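Local coordinates for glycoside hydrolase family 16 protein (Akkermansia muciniphila, PDB 6T2N) that probably acts as an endo-acting O-glycanase, cleaving internal beta-galactosidic linkages in the O-glycans of mucin, at residues Ser82-Thr87 with Asn272-Gly277; Arg89-Arg94 with Glu103-Lys108; Lys158-Ala163 with Tyr290-Leu295. All blocks are in the same frame, centred on the assembly; numbering follows the deposited sequence.

Interaction 1. Residues Ser82-Thr87 with Asn272-Gly277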
ATOM      1  N   SER A  82      -6.810  13.261  -7.494  1.00 53.84           N
ATOM      2  CA  SER A  82      -5.804  12.531  -8.299  1.00 53.57           C
ATOM      3  C   SER A  82      -5.892  12.928  -9.762  1.00 53.16           C
ATOM      4  O   SER A  82      -6.951  13.422 -10.186  1.00 57.19           O
ATOM      5  CB  SER A  82      -6.034  11.067  -8.149  1.00 58.77           C
ATOM      6  OG  SER A  82      -7.116  10.635  -8.972  1.00 60.57           O
ATOM      7  N   GLN A  83      -4.800  12.749 -10.496  1.00 55.38           N
ATOM      8  CA  GLN A  83      -4.662  13.202 -11.905  1.00 55.23           C
ATOM      9  C   GLN A  83      -4.367  12.015 -12.815  1.00 59.53           C
ATOM     10  O   GLN A  83      -4.170  12.275 -14.023  1.00 68.62           O
ATOM     11  CB  GLN A  83      -3.490  14.161 -12.071  1.00 53.21           C
ATOM     12  CG  GLN A  83      -3.707  15.560 -11.525  1.00 54.18           C
ATOM     13  CD  GLN A  83      -2.385  16.241 -11.259  1.00 53.13           C
ATOM     14  OE1 GLN A  83      -1.529  15.731 -10.578  1.00 56.55           O
ATOM     15  NE2 GLN A  83      -2.172  17.409 -11.793  1.00 53.10           N
ATOM     16  N   GLN A  84      -4.247  10.795 -12.280  1.00 59.42           N
ATOM     17  CA  GLN A  84      -3.832   9.612 -13.077  1.00 60.69           C
ATOM     18  C   GLN A  84      -4.971   8.596 -13.214  1.00 60.62           C
ATOM     19  O   GLN A  84      -5.840   8.561 -12.328  1.00 58.55           O
ATOM     20  CB  GLN A  84      -2.616   8.927 -12.462  1.00 57.93           C
ATOM     21  CG  GLN A  84      -2.983   7.822 -11.484  1.00 57.80           C
ATOM     22  CD  GLN A  84      -3.458   8.331 -10.141  1.00 57.13           C
ATOM     23  OE1 GLN A  84      -3.422   9.537  -9.833  1.00 53.00           O
ATOM     24  NE2 GLN A  84      -3.878   7.389  -9.306  1.00 55.31           N
ATOM     25  N   THR A  85      -4.905   7.795 -14.302  1.00 64.20           N
ATOM     26  CA  THR A  85      -5.649   6.515 -14.538  1.00 60.85           C
ATOM     27  C   THR A  85      -4.635   5.365 -14.577  1.00 59.43           C
ATOM     28  O   THR A  85      -3.482   5.604 -14.935  1.00 60.22           O
ATOM     29  CB  THR A  85      -6.524   6.583 -15.792  1.00 57.80           C
ATOM     30  OG1 THR A  85      -7.385   5.454 -15.766  1.00 58.27           O
ATOM     31  CG2 THR A  85      -5.734   6.545 -17.065  1.00 59.02           C
ATOM     32  N   TYR A  86      -5.048   4.172 -14.164  1.00 60.35           N
ATOM     33  CA  TYR A  86      -4.152   3.033 -13.836  1.00 61.39           C
ATOM     34  C   TYR A  86      -4.211   1.976 -14.949  1.00 62.56           C
ATOM     35  O   TYR A  86      -5.337   1.593 -15.327  1.00 60.91           O
ATOM     36  CB  TYR A  86      -4.586   2.419 -12.489  1.00 62.51           C
ATOM     37  CG  TYR A  86      -4.079   3.095 -11.237  1.00 59.51           C
ATOM     38  CD1 TYR A  86      -2.795   3.595 -11.149  1.00 60.45           C
ATOM     39  CD2 TYR A  86      -4.849   3.116 -10.097  1.00 60.08           C
ATOM     40  CE1 TYR A  86      -2.325   4.183  -9.996  1.00 62.68           C
ATOM     41  CE2 TYR A  86      -4.408   3.704  -8.936  1.00 58.93           C
ATOM     42  CZ  TYR A  86      -3.142   4.250  -8.884  1.00 62.89           C
ATOM     43  OH  TYR A  86      -2.699   4.845  -7.729  1.00 66.28           O
ATOM     44  N   THR A  87      -3.083   1.448 -15.442  1.00 64.83           N
ATOM     45  CA  THR A  87      -3.153   0.461 -16.571  1.00 66.70           C
ATOM     46  C   THR A  87      -2.194  -0.709 -16.393  1.00 64.94           C
ATOM     47  O   THR A  87      -1.166  -0.524 -15.768  1.00 68.55           O
ATOM     48  CB  THR A  87      -2.862   1.051 -17.957  1.00 65.24           C
ATOM     49  OG1 THR A  87      -1.444   0.933 -18.119  1.00 61.67           O
ATOM     50  CG2 THR A  87      -3.381   2.465 -18.151  1.00 62.75           C
ATOM     51  N   ASN A 272       1.729   1.124  -5.560  1.00 51.20           N
ATOM     52  CA  ASN A 272       1.157   2.054  -6.559  1.00 52.84           C
ATOM     53  C   ASN A 272       1.914   3.399  -6.519  1.00 56.89           C
ATOM     54  O   ASN A 272       2.566   3.714  -5.478  1.00 59.69           O
ATOM     55  CB  ASN A 272      -0.352   2.192  -6.360  1.00 53.22           C
ATOM     56  CG  ASN A 272      -0.646   3.116  -5.202  1.00 53.88           C
ATOM     57  OD1 ASN A 272      -0.557   2.712  -4.062  1.00 56.06           O
ATOM     58  ND2 ASN A 272      -0.827   4.395  -5.456  1.00 57.60           N
ATOM     59  N   SER A 273       1.908   4.123  -7.650  1.00 56.60           N
ATOM     60  CA  SER A 273       2.203   5.568  -7.735  1.00 55.04           C
ATOM     61  C   SER A 273       0.932   6.268  -8.200  1.00 55.12           C
ATOM     62  O   SER A 273       0.493   6.042  -9.350  1.00 57.27           O
ATOM     63  CB  SER A 273       3.330   5.858  -8.639  1.00 57.49           C
ATOM     64  OG  SER A 273       4.538   5.356  -8.111  1.00 61.29           O
ATOM     65  N   ALA A 274       0.352   7.077  -7.329  1.00 51.46           N
ATOM     66  CA  ALA A 274      -0.687   8.033  -7.729  1.00 54.50           C
ATOM     67  C   ALA A 274      -0.020   9.335  -8.162  1.00 55.42           C
ATOM     68  O   ALA A 274       1.204   9.422  -8.065  1.00 59.80           O
ATOM     69  CB  ALA A 274      -1.651   8.269  -6.612  1.00 54.64           C
ATOM     70  N   VAL A 275      -0.828  10.258  -8.680  1.00 52.15           N
ATOM     71  CA  VAL A 275      -0.425  11.611  -9.129  1.00 51.65           C
ATOM     72  C   VAL A 275      -1.460  12.542  -8.506  1.00 52.10           C
ATOM     73  O   VAL A 275      -2.660  12.163  -8.470  1.00 53.17           O
ATOM     74  CB  VAL A 275      -0.352  11.697 -10.669  1.00 50.80           C
ATOM     75  CG1 VAL A 275       0.164  13.032 -11.137  1.00 52.06           C
ATOM     76  CG2 VAL A 275       0.527  10.620 -11.243  1.00 50.23           C
ATOM     77  N   GLY A 276      -1.013  13.667  -7.963  1.00 53.93           N
ATOM     78  CA  GLY A 276      -1.912  14.636  -7.318  1.00 57.98           C
ATOM     79  C   GLY A 276      -2.633  13.975  -6.164  1.00 61.87           C
ATOM     80  O   GLY A 276      -2.049  13.133  -5.509  1.00 69.42           O
ATOM     81  N   GLY A 277      -3.877  14.341  -5.917  1.00 71.17           N
ATOM     82  CA  GLY A 277      -4.498  14.291  -4.576  1.00 78.90           C
ATOM     83  C   GLY A 277      -4.946  15.674  -4.104  1.00 84.03           C
ATOM     84  O   GLY A 277      -4.293  16.702  -4.489  1.00 88.39           O
TER
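Gln83, Gln84 and Tyr86 meet the end of strand 267-275, at Asn272-Gly277, within the beta-jelly-roll sandwich of family 16 glycoside hydrolases. The touching parts run roughly antiparallel, 154° apart, yet the backbones are bridged only once, between Ser82 and Gly276, both outside the strands. Beyond it, side chains span the gap, and strand 127-136 pairs with both partners. Gln84 reaches the opposing backbone with its amide. Its chain bends at the second torsion and carries the carboxamide across, where OE1 accepts from Val275 N at 2.9 Å; the donor sits above the plane of that carbonyl. The other arm of the amide, NE2, rests on Ala274 CB at 3.6 Å. Val275 divides its methyls between the two glutamines. CG1, anti to the backbone N (chi1 -175°), faces Gln83, whose chain crosses the valine at about a right angle and brings CB to 3.9 Å from CG1. On the other branch, Val275 CG2 packs on Gln84 CB at 3.8 Å. The polar end of Gln83 is anchored outside the contact, with OE1 bonded to Ala283 N. Tyr86 reaches the other end of the segment edge-on: CE1 lies 3.4 Å from Ser273 O, close to the ring plane, while that same carbonyl also takes the hydroxyl of Ser132. Past the ring, Asn272 ND2 gives a weak bond to Tyr86 OH at 3.0 Å, the amide plane standing 79° from the ring, and Asn272 OD1 is held by Trp165 NE1. After the strand the chain turns through Gly276 and Gly277, both in backbone conformations that favour glycine. Just before this turn Val275 O takes Gln83 N at 3.0 Å and also receives a CA-H...O contact from Ser82 CA.

Interaction 2. Residues Arg89-Arg94 with Glu103-Lys108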
ATOM      1  N   ARG A  89      -0.657  -2.257 -18.758  1.00 64.75           N
ATOM      2  CA  ARG A  89       0.250  -2.041 -19.916  1.00 62.19           C
ATOM      3  C   ARG A  89       1.687  -1.976 -19.445  1.00 62.02           C
ATOM      4  O   ARG A  89       1.977  -1.349 -18.453  1.00 62.90           O
ATOM      5  CB  ARG A  89      -0.030  -0.678 -20.561  1.00 62.33           C
ATOM      6  CG  ARG A  89      -1.386  -0.536 -21.251  1.00 63.30           C
ATOM      7  CD  ARG A  89      -1.602   0.851 -21.810  1.00 64.28           C
ATOM      8  NE  ARG A  89      -1.166   1.894 -20.897  1.00 64.15           N
ATOM      9  CZ  ARG A  89      -0.562   3.043 -21.224  1.00 67.06           C
ATOM     10  NH1 ARG A  89      -0.276   3.347 -22.476  1.00 69.24           N
ATOM     11  NH2 ARG A  89      -0.234   3.903 -20.270  1.00 68.94           N
ATOM     12  N   PRO A  90       2.684  -2.572 -20.117  1.00 65.44           N
ATOM     13  CA  PRO A  90       4.010  -2.628 -19.469  1.00 64.74           C
ATOM     14  C   PRO A  90       4.509  -1.108 -19.321  1.00 66.60           C
ATOM     15  O   PRO A  90       5.678  -0.776 -18.994  1.00 69.72           O
ATOM     16  CB  PRO A  90       4.778  -3.421 -20.566  1.00 67.61           C
ATOM     17  CG  PRO A  90       3.691  -4.250 -21.239  1.00 68.98           C
ATOM     18  CD  PRO A  90       2.574  -3.261 -21.416  1.00 67.48           C
ATOM     19  N   LYS A  91       3.971  -0.230 -19.991  1.00 74.81           N
ATOM     20  CA  LYS A  91       4.352   1.236 -20.146  1.00 76.14           C
ATOM     21  C   LYS A  91       4.431   1.739 -18.729  1.00 67.43           C
ATOM     22  O   LYS A  91       5.464   2.410 -18.441  1.00 64.57           O
ATOM     23  CB  LYS A  91       3.433   2.061 -21.078  1.00 79.97           C
ATOM     24  CG  LYS A  91       3.772   3.556 -21.190  1.00 80.51           C
ATOM     25  CD  LYS A  91       2.955   4.382 -22.197  1.00 79.80           C
ATOM     26  CE  LYS A  91       3.586   5.741 -22.448  1.00 80.48           C
ATOM     27  NZ  LYS A  91       2.587   6.758 -22.855  1.00 77.58           N
ATOM     28  N   ASN A  92       3.409   1.314 -17.959  1.00 69.06           N
ATOM     29  CA  ASN A  92       3.157   1.601 -16.507  1.00 63.88           C
ATOM     30  C   ASN A  92       3.642   0.474 -15.561  1.00 63.02           C
ATOM     31  O   ASN A  92       3.954   0.798 -14.403  1.00 65.36           O
ATOM     32  CB  ASN A  92       1.673   1.899 -16.303  1.00 62.15           C
ATOM     33  CG  ASN A  92       1.159   3.009 -17.220  1.00 65.57           C
ATOM     34  OD1 ASN A  92       0.207   2.810 -17.971  1.00 64.07           O
ATOM     35  ND2 ASN A  92       1.753   4.201 -17.140  1.00 67.89           N
ATOM     36  N   MET A  93       3.796  -0.784 -16.018  1.00 67.21           N
ATOM     37  CA  MET A  93       4.003  -2.001 -15.176  1.00 66.23           C
ATOM     38  C   MET A  93       4.933  -3.021 -15.830  1.00 71.37           C
ATOM     39  O   MET A  93       4.534  -3.625 -16.847  1.00 77.88           O
ATOM     40  CB  MET A  93       2.662  -2.713 -15.015  1.00 69.44           C
ATOM     41  CG  MET A  93       2.283  -2.983 -13.586  1.00 68.08           C
ATOM     42  SD  MET A  93       0.506  -3.292 -13.471  1.00 72.19           S
ATOM     43  CE  MET A  93       0.517  -4.980 -14.072  1.00 76.51           C
ATOM     44  N   ARG A  94       6.097  -3.310 -15.256  1.00 71.16           N
ATOM     45  CA  ARG A  94       7.036  -4.290 -15.878  1.00 73.07           C
ATOM     46  C   ARG A  94       8.231  -4.536 -14.955  1.00 75.39           C
ATOM     47  O   ARG A  94       8.473  -3.677 -14.065  1.00 72.46           O
ATOM     48  CB  ARG A  94       7.579  -3.719 -17.185  1.00 72.46           C
ATOM     49  CG  ARG A  94       8.082  -2.268 -16.952  1.00 69.57           C
ATOM     50  CD  ARG A  94       8.875  -1.827 -18.319  1.00 75.43           C
ATOM     51  NE  ARG A  94       9.597  -0.569 -18.234  1.00 74.99           N
ATOM     52  CZ  ARG A  94       9.082   0.620 -18.086  1.00 69.41           C
ATOM     53  NH1 ARG A  94       7.832   0.777 -18.252  1.00 65.74           N
ATOM     54  NH2 ARG A  94       9.839   1.678 -18.059  1.00 71.58           N
ATOM     55  N   GLU A 103       5.551   2.911 -13.516  1.00 62.63           N
ATOM     56  CA  GLU A 103       6.099   4.039 -14.303  1.00 61.67           C
ATOM     57  C   GLU A 103       4.992   4.977 -14.901  1.00 62.34           C
ATOM     58  O   GLU A 103       4.014   4.527 -15.424  1.00 63.66           O
ATOM     59  CB  GLU A 103       6.879   3.574 -15.508  1.00 64.84           C
ATOM     60  CG  GLU A 103       7.394   4.784 -16.244  1.00 66.62           C
ATOM     61  CD  GLU A 103       8.438   4.483 -17.267  1.00 63.87           C
ATOM     62  OE1 GLU A 103       8.114   3.600 -18.011  1.00 63.25           O
ATOM     63  OE2 GLU A 103       9.534   5.125 -17.244  1.00 64.54           O
ATOM     64  N   THR A 104       5.140   6.248 -14.451  1.00 62.86           N
ATOM     65  CA  THR A 104       4.065   7.277 -14.424  1.00 63.01           C
ATOM     66  C   THR A 104       4.411   8.198 -15.566  1.00 63.78           C
ATOM     67  O   THR A 104       5.577   8.653 -15.637  1.00 64.45           O
ATOM     68  CB  THR A 104       3.919   7.970 -13.057  1.00 62.69           C
ATOM     69  OG1 THR A 104       3.654   7.001 -12.023  1.00 63.58           O
ATOM     70  CG2 THR A 104       2.829   9.010 -13.099  1.00 60.16           C
ATOM     71  N   HIS A 105       3.465   8.329 -16.478  1.00 63.19           N
ATOM     72  CA  HIS A 105       3.643   9.024 -17.774  1.00 65.20           C
ATOM     73  C   HIS A 105       2.569  10.090 -17.870  1.00 63.04           C
ATOM     74  O   HIS A 105       1.390   9.703 -17.780  1.00 61.72           O
ATOM     75  CB  HIS A 105       3.445   8.092 -18.980  1.00 65.18           C
ATOM     76  CG  HIS A 105       4.432   7.000 -19.096  1.00 63.96           C
ATOM     77  ND1 HIS A 105       5.624   7.192 -19.700  1.00 66.89           N
ATOM     78  CD2 HIS A 105       4.395   5.711 -18.690  1.00 64.52           C
ATOM     79  CE1 HIS A 105       6.304   6.063 -19.661  1.00 67.58           C
ATOM     80  NE2 HIS A 105       5.572   5.134 -19.059  1.00 62.64           N
ATOM     81  N   PHE A 106       2.965  11.341 -18.086  1.00 62.80           N
ATOM     82  CA  PHE A 106       2.059  12.407 -18.566  1.00 62.02           C
ATOM     83  C   PHE A 106       1.519  11.955 -19.933  1.00 62.76           C
ATOM     84  O   PHE A 106       2.274  11.950 -20.866  1.00 62.69           O
ATOM     85  CB  PHE A 106       2.808  13.729 -18.636  1.00 62.58           C
ATOM     86  CG  PHE A 106       1.990  14.803 -19.275  1.00 64.43           C
ATOM     87  CD1 PHE A 106       1.029  15.463 -18.533  1.00 64.34           C
ATOM     88  CD2 PHE A 106       2.134  15.105 -20.624  1.00 65.81           C
ATOM     89  CE1 PHE A 106       0.252  16.450 -19.133  1.00 66.05           C
ATOM     90  CE2 PHE A 106       1.347  16.079 -21.213  1.00 66.60           C
ATOM     91  CZ  PHE A 106       0.401  16.742 -20.469  1.00 64.72           C
ATOM     92  N   GLU A 107       0.257  11.538 -20.023  1.00 63.56           N
ATOM     93  CA  GLU A 107      -0.310  10.894 -21.234  1.00 64.39           C
ATOM     94  C   GLU A 107      -1.837  10.800 -21.069  1.00 68.79           C
ATOM     95  O   GLU A 107      -2.333  10.062 -20.200  1.00 70.28           O
ATOM     96  CB  GLU A 107       0.355   9.541 -21.457  1.00 62.52           C
ATOM     97  CG  GLU A 107      -0.588   8.543 -22.082  1.00 63.91           C
ATOM     98  CD  GLU A 107      -0.062   7.124 -22.170  1.00 66.49           C
ATOM     99  OE1 GLU A 107       0.624   6.669 -21.221  1.00 70.91           O
ATOM    100  OE2 GLU A 107      -0.369   6.462 -23.155  1.00 64.53           O
ATOM    101  N   LYS A 108      -2.584  11.567 -21.851  1.00 73.54           N
ATOM    102  CA  LYS A 108      -4.059  11.579 -21.759  1.00 72.12           C
ATOM    103  C   LYS A 108      -4.551  10.205 -22.178  1.00 71.70           C
ATOM    104  O   LYS A 108      -4.136   9.734 -23.240  1.00 75.65           O
ATOM    105  CB  LYS A 108      -4.630  12.669 -22.653  1.00 75.34           C
ATOM    106  CG  LYS A 108      -6.144  12.766 -22.687  1.00 78.61           C
ATOM    107  CD  LYS A 108      -6.572  13.958 -23.480  1.00 83.79           C
ATOM    108  CE  LYS A 108      -8.057  14.006 -23.732  1.00 89.79           C
ATOM    109  NZ  LYS A 108      -8.366  15.032 -24.757  1.00 96.11           N
TER
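Arg89, Lys91 and Glu107 form a salt-bridge network, and Arg94 pairs with Glu103. Arg89 meets Glu107 end-on with two nitrogens, one to each oxygen: NH2 reaches OE1 at 3.0 Å, in the guanidinium plane, and NH1 reaches OE2 at 3.2 Å. Lys91 joins the same carboxylate, although the place of its NZ is less sure. Arg94 approaches Glu103 differently, with NH1 and NH2 both directed at the single oxygen OE1 and coming from one face of the carboxylate; NH2 lies 2.6 Å from OE1. The arginine chain is extended from CG to NE, which sets its guanidinium beside the turn, where NH1 also binds Pro90 O and Lys91 O.

Among the bonds to backbone carbonyls, Lys91 O accepts from two donors: His105 NE2 donates to it at 2.8 Å from the face opposite Arg94 NH1. Asn92 and Glu103 are tied by a pair of bonds, Glu103 N to Asn92 O at 2.8 Å and Asn92 ND2 to Glu103 O at 2.9 Å, the latter almost straight (177°). Asn92 OD1 is fixed in turn by Thr87 OG1 and Arg89 NH2.

The apolar contribution is a CH-pi contact, with Lys91 CE 3.6 Å above the centre of the His105 ring. Together these bonds fasten the turn at 89-92 at the open end of the beta hairpin formed by strands 93-96 and 99-104.

Interaction 3. Residues Lys158-Ala163 with Tyr290-Leu295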
ATOM      1  N   LYS A 158       7.308  16.718  -8.878  1.00 69.46           N
ATOM      2  CA  LYS A 158       6.047  17.389  -8.439  1.00 67.52           C
ATOM      3  C   LYS A 158       4.857  16.457  -8.706  1.00 63.34           C
ATOM      4  O   LYS A 158       4.625  16.049  -9.835  1.00 61.20           O
ATOM      5  CB  LYS A 158       5.902  18.741  -9.150  1.00 70.71           C
ATOM      6  CG  LYS A 158       5.025  19.787  -8.487  1.00 72.39           C
ATOM      7  CD  LYS A 158       5.420  21.199  -8.889  1.00 77.54           C
ATOM      8  CE  LYS A 158       4.508  22.274  -8.330  1.00 80.43           C
ATOM      9  NZ  LYS A 158       3.068  21.957  -8.512  1.00 78.40           N
ATOM     10  N   GLY A 159       4.168  16.074  -7.646  1.00 65.04           N
ATOM     11  CA  GLY A 159       2.807  15.500  -7.682  1.00 64.94           C
ATOM     12  C   GLY A 159       2.813  13.989  -7.553  1.00 62.80           C
ATOM     13  O   GLY A 159       1.719  13.413  -7.353  1.00 65.15           O
ATOM     14  N   ILE A 160       3.991  13.363  -7.661  1.00 61.36           N
ATOM     15  CA  ILE A 160       4.114  11.890  -7.498  1.00 59.89           C
ATOM     16  C   ILE A 160       3.756  11.501  -6.054  1.00 59.81           C
ATOM     17  O   ILE A 160       4.118  12.224  -5.095  1.00 63.57           O
ATOM     18  CB  ILE A 160       5.509  11.388  -7.932  1.00 60.14           C
ATOM     19  CG1 ILE A 160       5.419   9.915  -8.304  1.00 59.99           C
ATOM     20  CG2 ILE A 160       6.594  11.660  -6.912  1.00 60.09           C
ATOM     21  CD1 ILE A 160       4.444   9.682  -9.435  1.00 60.86           C
ATOM     22  N   TRP A 161       3.086  10.362  -5.917  1.00 59.28           N
ATOM     23  CA  TRP A 161       2.614   9.809  -4.631  1.00 58.58           C
ATOM     24  C   TRP A 161       2.832   8.302  -4.651  1.00 54.94           C
ATOM     25  O   TRP A 161       1.949   7.512  -4.975  1.00 53.93           O
ATOM     26  CB  TRP A 161       1.161  10.211  -4.416  1.00 63.53           C
ATOM     27  CG  TRP A 161       0.574   9.942  -3.068  1.00 65.23           C
ATOM     28  CD1 TRP A 161       1.011   9.114  -2.082  1.00 68.48           C
ATOM     29  CD2 TRP A 161      -0.676  10.461  -2.638  1.00 74.73           C
ATOM     30  NE1 TRP A 161       0.128   9.100  -1.051  1.00 70.15           N
ATOM     31  CE2 TRP A 161      -0.911   9.933  -1.357  1.00 77.08           C
ATOM     32  CE3 TRP A 161      -1.601  11.350  -3.209  1.00 81.57           C
ATOM     33  CZ2 TRP A 161      -2.067  10.265  -0.643  1.00 83.18           C
ATOM     34  CZ3 TRP A 161      -2.732  11.694  -2.495  1.00 84.70           C
ATOM     35  CH2 TRP A 161      -2.966  11.139  -1.230  1.00 84.95           C
ATOM     36  N   PRO A 162       4.051   7.867  -4.307  1.00 51.80           N
ATOM     37  CA  PRO A 162       4.324   6.451  -4.182  1.00 52.69           C
ATOM     38  C   PRO A 162       3.765   6.026  -2.829  1.00 52.96           C
ATOM     39  O   PRO A 162       3.811   6.813  -1.882  1.00 56.35           O
ATOM     40  CB  PRO A 162       5.859   6.347  -4.252  1.00 54.75           C
ATOM     41  CG  PRO A 162       6.389   7.762  -3.931  1.00 54.27           C
ATOM     42  CD  PRO A 162       5.217   8.715  -4.036  1.00 53.45           C
ATOM     43  N   ALA A 163       3.304   4.786  -2.768  1.00 53.21           N
ATOM     44  CA  ALA A 163       2.673   4.211  -1.571  1.00 53.66           C
ATOM     45  C   ALA A 163       2.897   2.704  -1.557  1.00 57.13           C
ATOM     46  O   ALA A 163       2.748   2.080  -2.610  1.00 62.75           O
ATOM     47  CB  ALA A 163       1.219   4.543  -1.567  1.00 50.91           C
ATOM     48  N   TYR A 290       8.229  14.201 -15.975  1.00 68.38           N
ATOM     49  CA  TYR A 290       7.710  12.833 -16.253  1.00 66.78           C
ATOM     50  C   TYR A 290       8.296  12.386 -17.584  1.00 69.22           C
ATOM     51  O   TYR A 290       8.501  13.217 -18.447  1.00 75.29           O
ATOM     52  CB  TYR A 290       6.177  12.818 -16.225  1.00 65.08           C
ATOM     53  CG  TYR A 290       5.597  13.040 -14.841  1.00 62.24           C
ATOM     54  CD1 TYR A 290       5.583  14.298 -14.253  1.00 61.10           C
ATOM     55  CD2 TYR A 290       5.049  12.001 -14.123  1.00 59.97           C
ATOM     56  CE1 TYR A 290       5.090  14.511 -12.980  1.00 58.45           C
ATOM     57  CE2 TYR A 290       4.571  12.190 -12.833  1.00 59.81           C
ATOM     58  CZ  TYR A 290       4.598  13.447 -12.248  1.00 57.73           C
ATOM     59  OH  TYR A 290       4.088  13.606 -10.983  1.00 50.64           O
ATOM     60  N   PRO A 291       8.580  11.089 -17.819  1.00 70.34           N
ATOM     61  CA  PRO A 291       8.168   9.995 -16.951  1.00 71.86           C
ATOM     62  C   PRO A 291       8.996   9.846 -15.673  1.00 71.85           C
ATOM     63  O   PRO A 291      10.035  10.424 -15.506  1.00 73.95           O
ATOM     64  CB  PRO A 291       8.392   8.736 -17.817  1.00 71.81           C
ATOM     65  CG  PRO A 291       8.529   9.272 -19.198  1.00 72.50           C
ATOM     66  CD  PRO A 291       9.290  10.562 -18.977  1.00 73.16           C
ATOM     67  N   VAL A 292       8.502   9.004 -14.793  1.00 70.89           N
ATOM     68  CA  VAL A 292       9.137   8.790 -13.479  1.00 65.75           C
ATOM     69  C   VAL A 292       8.822   7.335 -13.154  1.00 62.37           C
ATOM     70  O   VAL A 292       7.786   6.831 -13.730  1.00 60.02           O
ATOM     71  CB  VAL A 292       8.583   9.908 -12.587  1.00 65.69           C
ATOM     72  CG1 VAL A 292       8.017   9.444 -11.271  1.00 67.09           C
ATOM     73  CG2 VAL A 292       9.623  10.983 -12.415  1.00 67.78           C
ATOM     74  N   LYS A 293       9.720   6.684 -12.394  1.00 62.85           N
ATOM     75  CA  LYS A 293       9.616   5.247 -11.987  1.00 63.79           C
ATOM     76  C   LYS A 293       9.581   5.020 -10.451  1.00 58.44           C
ATOM     77  O   LYS A 293      10.293   5.676  -9.699  1.00 59.09           O
ATOM     78  CB  LYS A 293      10.810   4.509 -12.589  1.00 67.77           C
ATOM     79  CG  LYS A 293      10.851   4.438 -14.097  1.00 73.01           C
ATOM     80  CD  LYS A 293      12.023   3.616 -14.635  1.00 78.99           C
ATOM     81  CE  LYS A 293      12.313   3.910 -16.098  1.00 85.99           C
ATOM     82  NZ  LYS A 293      13.383   3.038 -16.647  1.00 91.33           N
ATOM     83  N   PHE A 294       8.842   4.021 -10.015  1.00 56.65           N
ATOM     84  CA  PHE A 294       8.845   3.528  -8.613  1.00 60.54           C
ATOM     85  C   PHE A 294       9.346   2.094  -8.735  1.00 63.28           C
ATOM     86  O   PHE A 294       8.689   1.321  -9.524  1.00 66.41           O
ATOM     87  CB  PHE A 294       7.445   3.635  -7.974  1.00 58.26           C
ATOM     88  CG  PHE A 294       7.244   3.229  -6.535  1.00 55.58           C
ATOM     89  CD1 PHE A 294       8.247   3.311  -5.592  1.00 58.57           C
ATOM     90  CD2 PHE A 294       5.978   2.903  -6.085  1.00 56.85           C
ATOM     91  CE1 PHE A 294       8.015   3.026  -4.250  1.00 56.04           C
ATOM     92  CE2 PHE A 294       5.744   2.616  -4.749  1.00 55.48           C
ATOM     93  CZ  PHE A 294       6.778   2.642  -3.843  1.00 54.67           C
ATOM     94  N   LEU A 295      10.482   1.797  -8.084  1.00 61.67           N
ATOM     95  CA  LEU A 295      11.147   0.485  -8.185  1.00 63.27           C
ATOM     96  C   LEU A 295      10.938  -0.269  -6.883  1.00 65.81           C
ATOM     97  O   LEU A 295      11.324   0.278  -5.810  1.00 70.38           O
ATOM     98  CB  LEU A 295      12.631   0.726  -8.452  1.00 65.92           C
ATOM     99  CG  LEU A 295      12.903   1.564  -9.697  1.00 67.27           C
ATOM    100  CD1 LEU A 295      14.382   1.724  -9.930  1.00 69.10           C
ATOM    101  CD2 LEU A 295      12.230   0.948 -10.918  1.00 67.01           C
TER
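The Phe294 ring carries Pro162 CB over the centre of one face, a CH-pi contact 3.7 Å from the centroid, and has Ala163 O at its edge, 3.7 Å from CE2. The Tyr290 ring is met at its edge, in plane, by Lys158 O. Phe294 points into the interior of the jelly-roll sandwich, while Tyr290, from the loop before its strand, brings its hydroxyl end across to Lys158. Strand 160-168 belongs to one sheet and strand 292-302 to the other, their short segments 9.0 Å apart and nearly parallel, at 12°. Phe294 spans that gap because CG stands anti to its backbone N (chi1 -178°), which carries the ring toward the proline. Midway, Ile160 and Val292 reach toward each other tip to tip, CG1 of the isoleucine 4.0 Å from CG1 of the valine. Ile160 also rests on Thr104 and Ser273, and Tyr130 meets the Tyr290 ring edge-to-face. A phenylalanine in place of Tyr290 would keep the ring but is likely to leave the Lys158 carbonyl without its hydroxyl partner, loosening the loop before strand 160-168. As built, Tyr290 OH donates to Lys158 O at 2.8 Å, tilted 31° from the carbonyl plane.

In the fold
All three contacts crowd one end of the beta sandwich, on the same side of the chain's centre. The centre of interaction 1 lies about 9 Å from that of interaction 3 and about 11 Å from that of interaction 2; interactions 2 and 3 are also about 11 Å apart. In sequence, interaction 2 falls between the two segments of interaction 1, whereas interactions 1 and 3 interleave. Strands 267-275 and 160-168 are neighbours in one sheet, joined by Ala274 N to Trp161 O, and strands 99-104 and 292-302 are neighbours in the other, joined by Thr104 N to Val292 O. Interaction 3 thus bridges the layers, tying distant parts of the chain into one sandwich.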